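Local structure of putative nucleolar GTP-binding protein 1 (Plasmodium falciparum, 2QU8) at residues A[147-152]-A[181-186]; A[40-45]-A[113-118]; A[28-33]-A[202-207]. The protein binds GDP in a G-domain of the P-loop GTPase fold and is probably a nucleolar GTPase, although its cellular function has not been established. One frame throughout, in Å; residues are numbered along the deposited sequence.

Contact 1: A[147-152]-A[181-186]. With GDP (guanosine-5'-diphosphate), chain B.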
loop_
_atom_site.group_PDB
_atom_site.type_symbol
_atom_site.label_atom_id
_atom_site.label_comp_id
_atom_site.label_asym_id
_atom_site.label_seq_id
_atom_site.Cartn_x
_atom_site.Cartn_y
_atom_site.Cartn_z
ATOM N N ILE A 147 3.431 -0.424 6.103
ATOM C CA ILE A 147 3.073 -1.810 6.390
ATOM C C ILE A 147 1.950 -1.770 7.405
ATOM O O ILE A 147 2.131 -1.277 8.523
ATOM C CB ILE A 147 4.254 -2.659 6.960
ATOM C CG1 ILE A 147 5.488 -2.617 6.045
ATOM C CG2 ILE A 147 3.805 -4.099 7.225
ATOM C CD1 ILE A 147 5.347 -3.323 4.717
ATOM N N GLY A 148 0.782 -2.259 7.001
ATOM C CA GLY A 148 -0.365 -2.294 7.888
ATOM C C GLY A 148 -0.496 -3.650 8.542
ATOM O O GLY A 148 -0.580 -4.668 7.854
ATOM N N PHE A 149 -0.487 -3.673 9.868
ATOM C CA PHE A 149 -0.778 -4.897 10.607
ATOM C C PHE A 149 -2.239 -4.887 11.006
ATOM O O PHE A 149 -2.651 -4.145 11.896
ATOM C CB PHE A 149 0.153 -5.060 11.808
ATOM C CG PHE A 149 1.593 -5.046 11.431
ATOM C CD1 PHE A 149 2.377 -3.931 11.676
ATOM C CD2 PHE A 149 2.156 -6.129 10.763
ATOM C CE1 PHE A 149 3.719 -3.909 11.296
ATOM C CE2 PHE A 149 3.491 -6.114 10.384
ATOM C CZ PHE A 149 4.269 -5.001 10.649
ATOM N N ASN A 150 -3.018 -5.701 10.305
ATOM C CA ASN A 150 -4.459 -5.719 10.455
ATOM C C ASN A 150 -4.962 -6.890 11.288
ATOM O O ASN A 150 -4.237 -7.855 11.521
ATOM C CB ASN A 150 -5.132 -5.730 9.076
ATOM C CG ASN A 150 -6.580 -5.296 9.126
ATOM O OD1 ASN A 150 -7.014 -4.672 10.091
ATOM N ND2 ASN A 150 -7.336 -5.616 8.080
ATOM N N LYS A 151 -6.226 -6.782 11.694
ATOM C CA LYS A 151 -6.965 -7.776 12.487
ATOM C C LYS A 151 -6.428 -7.928 13.913
ATOM O O LYS A 151 -6.448 -9.022 14.480
ATOM C CB LYS A 151 -7.092 -9.131 11.758
ATOM C CG LYS A 151 -7.611 -9.021 10.315
ATOM C CD LYS A 151 -8.264 -10.315 9.851
ATOM C CE LYS A 151 -8.597 -10.260 8.361
ATOM N NZ LYS A 151 -8.667 -11.637 7.770
ATOM N N ILE A 152 -5.969 -6.814 14.487
ATOM C CA ILE A 152 -5.447 -6.789 15.868
ATOM C C ILE A 152 -6.510 -7.155 16.913
ATOM O O ILE A 152 -6.177 -7.453 18.060
ATOM C CB ILE A 152 -4.815 -5.418 16.239
ATOM C CG1 ILE A 152 -5.871 -4.307 16.156
ATOM C CG2 ILE A 152 -3.584 -5.135 15.371
ATOM C CD1 ILE A 152 -5.426 -2.966 16.656
ATOM N N PHE A 181 5.162 1.761 9.946
ATOM C CA PHE A 181 4.270 0.698 10.401
ATOM C C PHE A 181 2.981 1.296 10.944
ATOM O O PHE A 181 2.994 2.399 11.491
ATOM C CB PHE A 181 4.934 -0.168 11.483
ATOM C CG PHE A 181 6.106 -0.996 10.995
ATOM C CD1 PHE A 181 6.177 -1.447 9.682
ATOM C CD2 PHE A 181 7.117 -1.371 11.877
ATOM C CE1 PHE A 181 7.249 -2.218 9.242
ATOM C CE2 PHE A 181 8.192 -2.150 11.446
ATOM C CZ PHE A 181 8.257 -2.571 10.123
ATOM N N SER A 182 1.873 0.574 10.776
ATOM C CA SER A 182 0.573 0.960 11.335
ATOM C C SER A 182 -0.199 -0.291 11.728
ATOM O O SER A 182 -0.307 -1.216 10.936
ATOM C CB SER A 182 -0.262 1.746 10.321
ATOM O OG SER A 182 0.140 3.101 10.223
ATOM N N SER A 183 -0.739 -0.311 12.939
ATOM C CA SER A 183 -1.575 -1.423 13.394
ATOM C C SER A 183 -3.030 -0.988 13.503
ATOM O O SER A 183 -3.319 0.125 13.948
ATOM C CB SER A 183 -1.079 -1.960 14.739
ATOM O OG SER A 183 0.274 -2.370 14.638
ATOM N N PHE A 184 -3.944 -1.870 13.100
ATOM C CA PHE A 184 -5.366 -1.545 13.103
ATOM C C PHE A 184 -6.274 -2.758 12.995
ATOM O O PHE A 184 -5.822 -3.895 12.805
ATOM C CB PHE A 184 -5.718 -0.535 11.990
ATOM C CG PHE A 184 -5.206 -0.915 10.622
ATOM C CD1 PHE A 184 -5.966 -1.737 9.778
ATOM C CD2 PHE A 184 -3.977 -0.440 10.170
ATOM C CE1 PHE A 184 -5.499 -2.093 8.514
ATOM C CE2 PHE A 184 -3.497 -0.788 8.900
ATOM C CZ PHE A 184 -4.265 -1.618 8.069
ATOM N N SER A 185 -7.564 -2.498 13.134
ATOM C CA SER A 185 -8.575 -3.501 12.905
ATOM C C SER A 185 -9.650 -2.917 12.010
ATOM O O SER A 185 -10.361 -2.004 12.415
ATOM C CB SER A 185 -9.189 -3.961 14.226
ATOM O OG SER A 185 -10.378 -4.696 13.982
ATOM N N THR A 186 -9.772 -3.451 10.795
ATOM C CA THR A 186 -10.855 -3.049 9.911
ATOM C C THR A 186 -12.208 -3.667 10.328
ATOM O O THR A 186 -13.245 -3.363 9.735
ATOM C CB THR A 186 -10.531 -3.294 8.390
ATOM O OG1 THR A 186 -10.016 -4.613 8.190
ATOM C CG2 THR A 186 -9.500 -2.293 7.886
HETATM P PB GDP B . -9.442 -8.462 1.110
HETATM O O1B GDP B . -9.733 -9.714 0.299
HETATM O O2B GDP B . -7.953 -8.265 1.170
HETATM O O3B GDP B . -10.071 -7.323 0.372
HETATM O O3A GDP B . -10.021 -8.616 2.597
HETATM P PA GDP B . -11.552 -8.308 3.029
HETATM O O1A GDP B . -12.511 -8.857 1.989
HETATM O O2A GDP B . -11.765 -6.840 3.234
HETATM O "O5'" GDP B . -11.631 -9.136 4.394
HETATM C "C5'" GDP B . -11.592 -10.571 4.364
HETATM C "C4'" GDP B . -12.312 -11.145 5.577
HETATM O "O4'" GDP B . -11.721 -10.614 6.770
HETATM C "C3'" GDP B . -13.777 -10.730 5.620
HETATM O "O3'" GDP B . -14.548 -11.802 6.162
HETATM C "C2'" GDP B . -13.780 -9.556 6.574
HETATM O "O2'" GDP B . -15.061 -9.344 7.165
HETATM C "C1'" GDP B . -12.714 -9.970 7.572
HETATM N N9 GDP B . -12.038 -8.855 8.261
HETATM C C8 GDP B . -11.697 -7.673 7.707
HETATM N N7 GDP B . -11.065 -6.888 8.613
HETATM C C5 GDP B . -10.993 -7.578 9.768
HETATM C C6 GDP B . -10.441 -7.333 11.122
HETATM O O6 GDP B . -9.884 -6.243 11.383
HETATM N N1 GDP B . -10.573 -8.302 12.046
HETATM C C2 GDP B . -11.172 -9.482 11.780
HETATM N N2 GDP B . -11.258 -10.413 12.765
HETATM N N3 GDP B . -11.690 -9.772 10.554
HETATM C C4 GDP B . -11.628 -8.879 9.528
#

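Contact 2: A[40-45]-A[113-118]. With GDP (guanosine-5'-diphosphate), chain B.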
loop_
_atom_site.group_PDB
_atom_site.type_symbol
_atom_site.label_atom_id
_atom_site.label_comp_id
_atom_site.label_asym_id
_atom_site.label_seq_id
_atom_site.Cartn_x
_atom_site.Cartn_y
_atom_site.Cartn_z
ATOM N N VAL A 40 -6.943 -10.232 3.717
ATOM C CA VAL A 40 -6.228 -9.523 4.799
ATOM C C VAL A 40 -6.937 -8.263 5.260
ATOM O O VAL A 40 -6.567 -7.700 6.285
ATOM C CB VAL A 40 -4.752 -9.195 4.445
ATOM C CG1 VAL A 40 -3.984 -10.467 4.181
ATOM C CG2 VAL A 40 -4.663 -8.203 3.265
ATOM N N GLY A 41 -7.947 -7.832 4.502
ATOM C CA GLY A 41 -8.752 -6.643 4.840
ATOM C C GLY A 41 -8.562 -5.429 3.944
ATOM O O GLY A 41 -8.860 -4.302 4.351
ATOM N N LYS A 42 -8.070 -5.645 2.723
ATOM C CA LYS A 42 -7.839 -4.542 1.784
ATOM C C LYS A 42 -9.138 -3.852 1.353
ATOM O O LYS A 42 -9.251 -2.629 1.467
ATOM C CB LYS A 42 -7.054 -4.996 0.551
ATOM C CG LYS A 42 -5.678 -5.591 0.815
ATOM C CD LYS A 42 -4.982 -5.977 -0.507
ATOM C CE LYS A 42 -5.803 -6.984 -1.327
ATOM N NZ LYS A 42 -6.023 -8.275 -0.597
ATOM N N SER A 43 -10.112 -4.619 0.857
ATOM C CA SER A 43 -11.385 -4.022 0.433
ATOM C C SER A 43 -12.117 -3.381 1.606
ATOM O O SER A 43 -12.754 -2.336 1.446
ATOM C CB SER A 43 -12.300 -5.028 -0.290
ATOM O OG SER A 43 -12.772 -6.033 0.593
ATOM N N SER A 44 -12.019 -4.003 2.780
ATOM C CA SER A 44 -12.598 -3.439 3.995
ATOM C C SER A 44 -11.988 -2.068 4.300
ATOM O O SER A 44 -12.702 -1.113 4.591
ATOM C CB SER A 44 -12.378 -4.379 5.186
ATOM O OG SER A 44 -13.135 -5.563 5.043
ATOM N N PHE A 45 -10.664 -1.981 4.218
ATOM C CA PHE A 45 -9.958 -0.739 4.518
ATOM C C PHE A 45 -10.394 0.361 3.562
ATOM O O PHE A 45 -10.714 1.486 3.976
ATOM C CB PHE A 45 -8.440 -0.941 4.419
ATOM C CG PHE A 45 -7.654 0.217 4.944
ATOM C CD1 PHE A 45 -7.109 0.171 6.226
ATOM C CD2 PHE A 45 -7.492 1.361 4.182
ATOM C CE1 PHE A 45 -6.381 1.264 6.737
ATOM C CE2 PHE A 45 -6.778 2.457 4.673
ATOM C CZ PHE A 45 -6.217 2.400 5.962
ATOM N N LEU A 113 0.076 0.878 0.617
ATOM C CA LEU A 113 -0.312 0.304 1.893
ATOM C C LEU A 113 -0.372 -1.210 1.710
ATOM O O LEU A 113 -1.314 -1.727 1.108
ATOM C CB LEU A 113 -1.650 0.865 2.393
ATOM C CG LEU A 113 -2.234 0.299 3.701
ATOM C CD1 LEU A 113 -1.237 0.303 4.866
ATOM C CD2 LEU A 113 -3.487 1.065 4.085
ATOM N N PHE A 114 0.656 -1.894 2.208
ATOM C CA PHE A 114 0.726 -3.352 2.194
ATOM C C PHE A 114 0.229 -3.878 3.528
ATOM O O PHE A 114 0.842 -3.646 4.580
ATOM C CB PHE A 114 2.148 -3.878 1.895
ATOM C CG PHE A 114 2.205 -5.376 1.680
ATOM C CD1 PHE A 114 2.096 -5.915 0.399
ATOM C CD2 PHE A 114 2.329 -6.246 2.761
ATOM C CE1 PHE A 114 2.130 -7.301 0.199
ATOM C CE2 PHE A 114 2.359 -7.631 2.572
ATOM C CZ PHE A 114 2.263 -8.154 1.291
ATOM N N ILE A 115 -0.889 -4.594 3.474
ATOM C CA ILE A 115 -1.540 -5.075 4.671
ATOM C C ILE A 115 -1.179 -6.529 4.954
ATOM O O ILE A 115 -1.292 -7.395 4.077
ATOM C CB ILE A 115 -3.076 -4.897 4.607
ATOM C CG1 ILE A 115 -3.425 -3.413 4.381
ATOM C CG2 ILE A 115 -3.730 -5.461 5.881
ATOM C CD1 ILE A 115 -4.914 -3.089 4.331
ATOM N N ILE A 116 -0.723 -6.760 6.185
ATOM C CA ILE A 116 -0.488 -8.084 6.730
ATOM C C ILE A 116 -1.554 -8.353 7.787
ATOM O O ILE A 116 -1.718 -7.580 8.738
ATOM C CB ILE A 116 0.934 -8.210 7.370
ATOM C CG1 ILE A 116 2.033 -8.022 6.313
ATOM C CG2 ILE A 116 1.102 -9.558 8.106
ATOM C CD1 ILE A 116 3.453 -7.911 6.877
ATOM N N ASP A 117 -2.292 -9.440 7.589
ATOM C CA ASP A 117 -3.209 -9.979 8.589
ATOM C C ASP A 117 -2.413 -10.792 9.627
ATOM O O ASP A 117 -2.070 -11.957 9.395
ATOM C CB ASP A 117 -4.272 -10.837 7.878
ATOM C CG ASP A 117 -5.188 -11.583 8.838
ATOM O OD1 ASP A 117 -5.190 -11.288 10.054
ATOM O OD2 ASP A 117 -5.917 -12.476 8.364
ATOM N N ILE A 118 -2.106 -10.165 10.768
ATOM C CA ILE A 118 -1.303 -10.821 11.810
ATOM C C ILE A 118 -2.049 -11.888 12.603
ATOM O O ILE A 118 -1.438 -12.608 13.384
ATOM C CB ILE A 118 -0.646 -9.820 12.808
ATOM C CG1 ILE A 118 -1.682 -8.902 13.474
ATOM C CG2 ILE A 118 0.494 -9.060 12.139
ATOM C CD1 ILE A 118 -1.174 -8.283 14.804
HETATM P PB GDP B . -9.442 -8.462 1.110
HETATM O O1B GDP B . -9.733 -9.714 0.299
HETATM O O2B GDP B . -7.953 -8.265 1.170
HETATM O O3B GDP B . -10.071 -7.323 0.372
HETATM O O3A GDP B . -10.021 -8.616 2.597
HETATM P PA GDP B . -11.552 -8.308 3.029
HETATM O O1A GDP B . -12.511 -8.857 1.989
HETATM O O2A GDP B . -11.765 -6.840 3.234
HETATM O "O5'" GDP B . -11.631 -9.136 4.394
HETATM C "C5'" GDP B . -11.592 -10.571 4.364
HETATM C "C4'" GDP B . -12.312 -11.145 5.577
HETATM O "O4'" GDP B . -11.721 -10.614 6.770
HETATM C "C3'" GDP B . -13.777 -10.730 5.620
HETATM O "O3'" GDP B . -14.548 -11.802 6.162
HETATM C "C2'" GDP B . -13.780 -9.556 6.574
HETATM O "O2'" GDP B . -15.061 -9.344 7.165
HETATM C "C1'" GDP B . -12.714 -9.970 7.572
HETATM N N9 GDP B . -12.038 -8.855 8.261
HETATM C C8 GDP B . -11.697 -7.673 7.707
HETATM N N7 GDP B . -11.065 -6.888 8.613
HETATM C C5 GDP B . -10.993 -7.578 9.768
HETATM C C6 GDP B . -10.441 -7.333 11.122
HETATM O O6 GDP B . -9.884 -6.243 11.383
HETATM N N1 GDP B . -10.573 -8.302 12.046
HETATM C C2 GDP B . -11.172 -9.482 11.780
HETATM N N2 GDP B . -11.258 -10.413 12.765
HETATM N N3 GDP B . -11.690 -9.772 10.554
HETATM C C4 GDP B . -11.628 -8.879 9.528
#

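Contact 3: A[28-33]-A[202-207]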
loop_
_atom_site.group_PDB
_atom_site.type_symbol
_atom_site.label_atom_id
_atom_site.label_comp_id
_atom_site.label_asym_id
_atom_site.label_seq_id
_atom_site.Cartn_x
_atom_site.Cartn_y
_atom_site.Cartn_z
ATOM N N HIS A 28 -2.397 11.344 -11.573
ATOM C CA HIS A 28 -1.850 12.517 -10.890
ATOM C C HIS A 28 -2.429 12.741 -9.488
ATOM O O HIS A 28 -1.808 13.410 -8.656
ATOM C CB HIS A 28 -2.056 13.771 -11.749
ATOM C CG HIS A 28 -1.636 13.609 -13.180
ATOM N ND1 HIS A 28 -0.331 13.761 -13.596
ATOM C CD2 HIS A 28 -2.355 13.328 -14.296
ATOM C CE1 HIS A 28 -0.261 13.570 -14.903
ATOM N NE2 HIS A 28 -1.476 13.309 -15.352
ATOM N N LYS A 29 -3.607 12.180 -9.220
ATOM C CA LYS A 29 -4.246 12.325 -7.910
ATOM C C LYS A 29 -3.464 11.548 -6.851
ATOM O O LYS A 29 -3.026 10.429 -7.094
ATOM C CB LYS A 29 -5.708 11.850 -7.952
ATOM C CG LYS A 29 -6.592 12.377 -6.801
ATOM C CD LYS A 29 -7.989 11.744 -6.794
ATOM C CE LYS A 29 -9.000 12.579 -6.008
ATOM N NZ LYS A 29 -10.284 11.840 -5.710
ATOM N N LYS A 30 -3.290 12.156 -5.680
ATOM C CA LYS A 30 -2.693 11.475 -4.532
ATOM C C LYS A 30 -3.433 10.159 -4.260
ATOM O O LYS A 30 -4.660 10.137 -4.144
ATOM C CB LYS A 30 -2.716 12.376 -3.301
ATOM C CG LYS A 30 -1.896 13.651 -3.457
ATOM C CD LYS A 30 -1.911 14.488 -2.184
ATOM C CE LYS A 30 -3.235 15.194 -1.982
ATOM N NZ LYS A 30 -3.548 16.128 -3.109
ATOM N N THR A 31 -2.677 9.069 -4.174
ATOM C CA THR A 31 -3.264 7.738 -4.127
ATOM C C THR A 31 -2.654 6.852 -3.049
ATOM O O THR A 31 -1.432 6.801 -2.885
ATOM C CB THR A 31 -3.092 7.016 -5.501
ATOM O OG1 THR A 31 -3.667 7.809 -6.545
ATOM C CG2 THR A 31 -3.743 5.622 -5.501
ATOM N N ILE A 32 -3.507 6.134 -2.330
ATOM C CA ILE A 32 -3.049 4.973 -1.573
ATOM C C ILE A 32 -3.275 3.712 -2.428
ATOM O O ILE A 32 -4.392 3.425 -2.859
ATOM C CB ILE A 32 -3.738 4.860 -0.190
ATOM C CG1 ILE A 32 -3.444 6.107 0.663
ATOM C CG2 ILE A 32 -3.262 3.626 0.551
ATOM C CD1 ILE A 32 -4.359 6.222 1.868
ATOM N N ILE A 33 -2.199 2.987 -2.693
ATOM C CA ILE A 33 -2.277 1.741 -3.449
ATOM C C ILE A 33 -2.310 0.593 -2.464
ATOM O O ILE A 33 -1.333 0.357 -1.755
ATOM C CB ILE A 33 -1.066 1.592 -4.406
ATOM C CG1 ILE A 33 -1.027 2.776 -5.378
ATOM C CG2 ILE A 33 -1.114 0.227 -5.148
ATOM C CD1 ILE A 33 0.364 3.069 -5.962
ATOM N N LEU A 202 3.298 10.222 4.642
ATOM C CA LEU A 202 4.435 9.571 3.986
ATOM C C LEU A 202 4.514 9.974 2.517
ATOM O O LEU A 202 5.607 10.150 1.972
ATOM C CB LEU A 202 4.365 8.043 4.089
ATOM C CG LEU A 202 5.364 7.264 4.953
ATOM C CD1 LEU A 202 5.398 5.812 4.479
ATOM C CD2 LEU A 202 6.783 7.845 4.931
ATOM N N LEU A 203 3.346 10.114 1.891
ATOM C CA LEU A 203 3.247 10.572 0.509
ATOM C C LEU A 203 3.766 12.003 0.386
ATOM O O LEU A 203 4.601 12.292 -0.475
ATOM C CB LEU A 203 1.791 10.509 0.020
ATOM C CG LEU A 203 1.466 10.033 -1.405
ATOM C CD1 LEU A 203 0.128 10.600 -1.854
ATOM C CD2 LEU A 203 2.554 10.347 -2.419
ATOM N N LYS A 204 3.271 12.887 1.254
ATOM C CA LYS A 204 3.704 14.288 1.273
ATOM C C LYS A 204 5.226 14.361 1.329
ATOM O O LYS A 204 5.855 14.952 0.453
ATOM C CB LYS A 204 3.099 15.046 2.463
ATOM C CG LYS A 204 1.575 14.929 2.641
ATOM C CD LYS A 204 0.768 15.705 1.592
ATOM C CE LYS A 204 0.453 14.848 0.361
ATOM N NZ LYS A 204 -0.253 13.569 0.716
ATOM N N ASN A 205 5.806 13.724 2.345
ATOM C CA ASN A 205 7.257 13.722 2.538
ATOM C C ASN A 205 8.040 13.232 1.325
ATOM O O ASN A 205 9.103 13.773 1.011
ATOM C CB ASN A 205 7.636 12.925 3.788
ATOM C CG ASN A 205 7.074 13.536 5.065
ATOM O OD1 ASN A 205 6.777 12.822 6.022
ATOM N ND2 ASN A 205 6.923 14.861 5.084
ATOM N N ASP A 206 7.507 12.222 0.641
ATOM C CA ASP A 206 8.113 11.727 -0.593
ATOM C C ASP A 206 8.002 12.706 -1.753
ATOM O O ASP A 206 8.977 12.912 -2.473
ATOM C CB ASP A 206 7.544 10.368 -0.983
ATOM C CG ASP A 206 8.270 9.241 -0.313
ATOM O OD1 ASP A 206 8.134 9.112 0.926
ATOM O OD2 ASP A 206 8.992 8.498 -1.017
ATOM N N GLN A 207 6.819 13.293 -1.933
ATOM C CA GLN A 207 6.625 14.360 -2.919
ATOM C C GLN A 207 7.619 15.507 -2.688
ATOM O O GLN A 207 8.247 15.981 -3.634
ATOM C CB GLN A 207 5.176 14.875 -2.904
ATOM C CG GLN A 207 4.226 14.133 -3.859
ATOM C CD GLN A 207 2.741 14.424 -3.606
ATOM O OE1 GLN A 207 2.367 15.500 -3.131
ATOM N NE2 GLN A 207 1.891 13.456 -3.934
#

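Contact 1: A[147-152]-A[181-186]
F181 offers one face of its ring to the edge of F149 in a T-shaped pair, the centroids 5.4 Å apart and the planes at 66°. The backbones of 147-150 and 181-183 run parallel: S182 N donates to I147 O, and S182 O accepts from F149 N over 2.7 Å. S183 lies on the same side of the sheet as F149 and F181, its CB touching I152 CG2. F184 N continues the pairing to F149 O, but its side chain turns to the other side: with CG between the backbone N and the carbonyl carbon (chi1 51°), the ring lies against G148 on the face where S182 points, F184 CE2 3.6 Å from G148 CA, with CD1 and CE1 beside the N150 amide. S185 places CB against I152 CG1 and OG 3.1 Å from GDP O6; that hydroxyl also meets T188 N. T186 N reaches N150 OD1 on a lone pair, and T186 OG1 accepts an almost straight bond from N150 ND2 (171°, 2.9 Å). T186 OG1 donates in turn to GDP N7, at a doubtfully short 2.5 Å. N150 and K151 begin the NKxD guanine motif of GTPases, completed by D153. With ND2 also bound to V40 O, the N150 amide is fixed at both ends; close to the base itself (N150 OD1 3.5 Å from GDP O6), it probably directs the single T186 hydroxyl proton to N7.

Contact 2: A[40-45]-A[113-118]
V40 and I115 meet methyl to methyl, CG2 against CG2 at 3.9 Å, where the loop leading into helix 42-49 lies over strand 110-117. The valine fits astride alternate strand residues: CG2 rests over the carbonyl O of I115, and CG1 leans on D117 CB at 3.7 Å. I115 is the main bump from the sheet. Its extended chain carries CD1 into the hollow formed by G41 O, K42 CA and F45 CB, all about 4.1 Å away. The I115 CG2 branch packs instead against V40 O, 3.6 Å away.

G41, K42 and S43 fit the P-loop (Walker A) pattern of GTPases, and the bound GDP bears this out. G41, at the N-cap, gives its N-H to the bridging O3A; K42 N and NZ both hold O2B, the latter at 2.6 Å, while S43 N donates to O3B along a line of 166°. S44 N and OG meet O2A, so successive amides follow the diphosphate. The lysine bends at its last two torsions to bring NZ back to the phosphate, and carbonyls of G36 and A37 share that group. The helix N terminus would probably add to the attraction for the anion.

One turn on, F45 faces the sheet. CG lies anti to the backbone N (chi1 -170°), and L113 CD2 sits over one face of the F45 ring in a CH-pi contact, 3.7 Å from the centroid and 19° off the normal. F184 meets the same ring. At the other end of the strand, D117 turns its carboxylate to S119, C122 and K151, leaving CB to touch the valine.

Contact 3: A[28-33]-A[202-207]
In the central sheet of this Ras-like G domain of the P-loop GTPases, strand 30-35 leads into the P-loop, and the long C-terminal helix 192-222 packs across the sheet; K30 and L203 meet where the two cross. The strand 30-33 and helix 202-207 axes pass 10.0 Å apart at 123°, so side chains bridge the gap and no hydrogen bond joins the two segments. L203 provides the apolar part: CD1 lies against K30 CB at 3.7 Å and stands 3.9 Å from the backbone N of T31, and the same leucine also rests on V111 of the neighbouring strand. K30 leads its chain along the helix surface, with CG anti to the carbonyl carbon (chi1 -63°). Its CG lies 3.8 Å from Q207 NE2, an amide nitrogen whose polar partner is N109. Farther out, K30 CD abuts the end of K204, which crosses it at about a right angle; the 3.5 Å between K30 CD and K204 CE is tight for two carbons. K30 bends at its last two torsions, and its ammonium meets the Y78 ring in a cation-pi contact. K204 NZ is held by Y78 OH and C200 O, so one tyrosine serves both lysines, which may ease the proximity of their like charges: K30 NZ and K204 NZ stay 5.7 Å apart.

Overall arrangement
From the N terminus, strand 30-35 comes first, and contact 3 joins its start to the C-terminal helix, closing a loop of 168 residues that contains both other contacts. Contact 2 closes next, from the helix after that strand to strand 110-117; contact 1 opens once it has closed, so the two are in series. Probable strand hydrogen bonds connect the three: L113 N to I33 O at 2.8 Å between contacts 2 and 3, and G148 O to I116 N at 2.7 Å between contacts 2 and 1. Contacts 1 and 2, centres about 7 Å apart, share GDP; contact 3 lies across the chain's centre from contact 2, where helix 192-222 packs on strand 30-35.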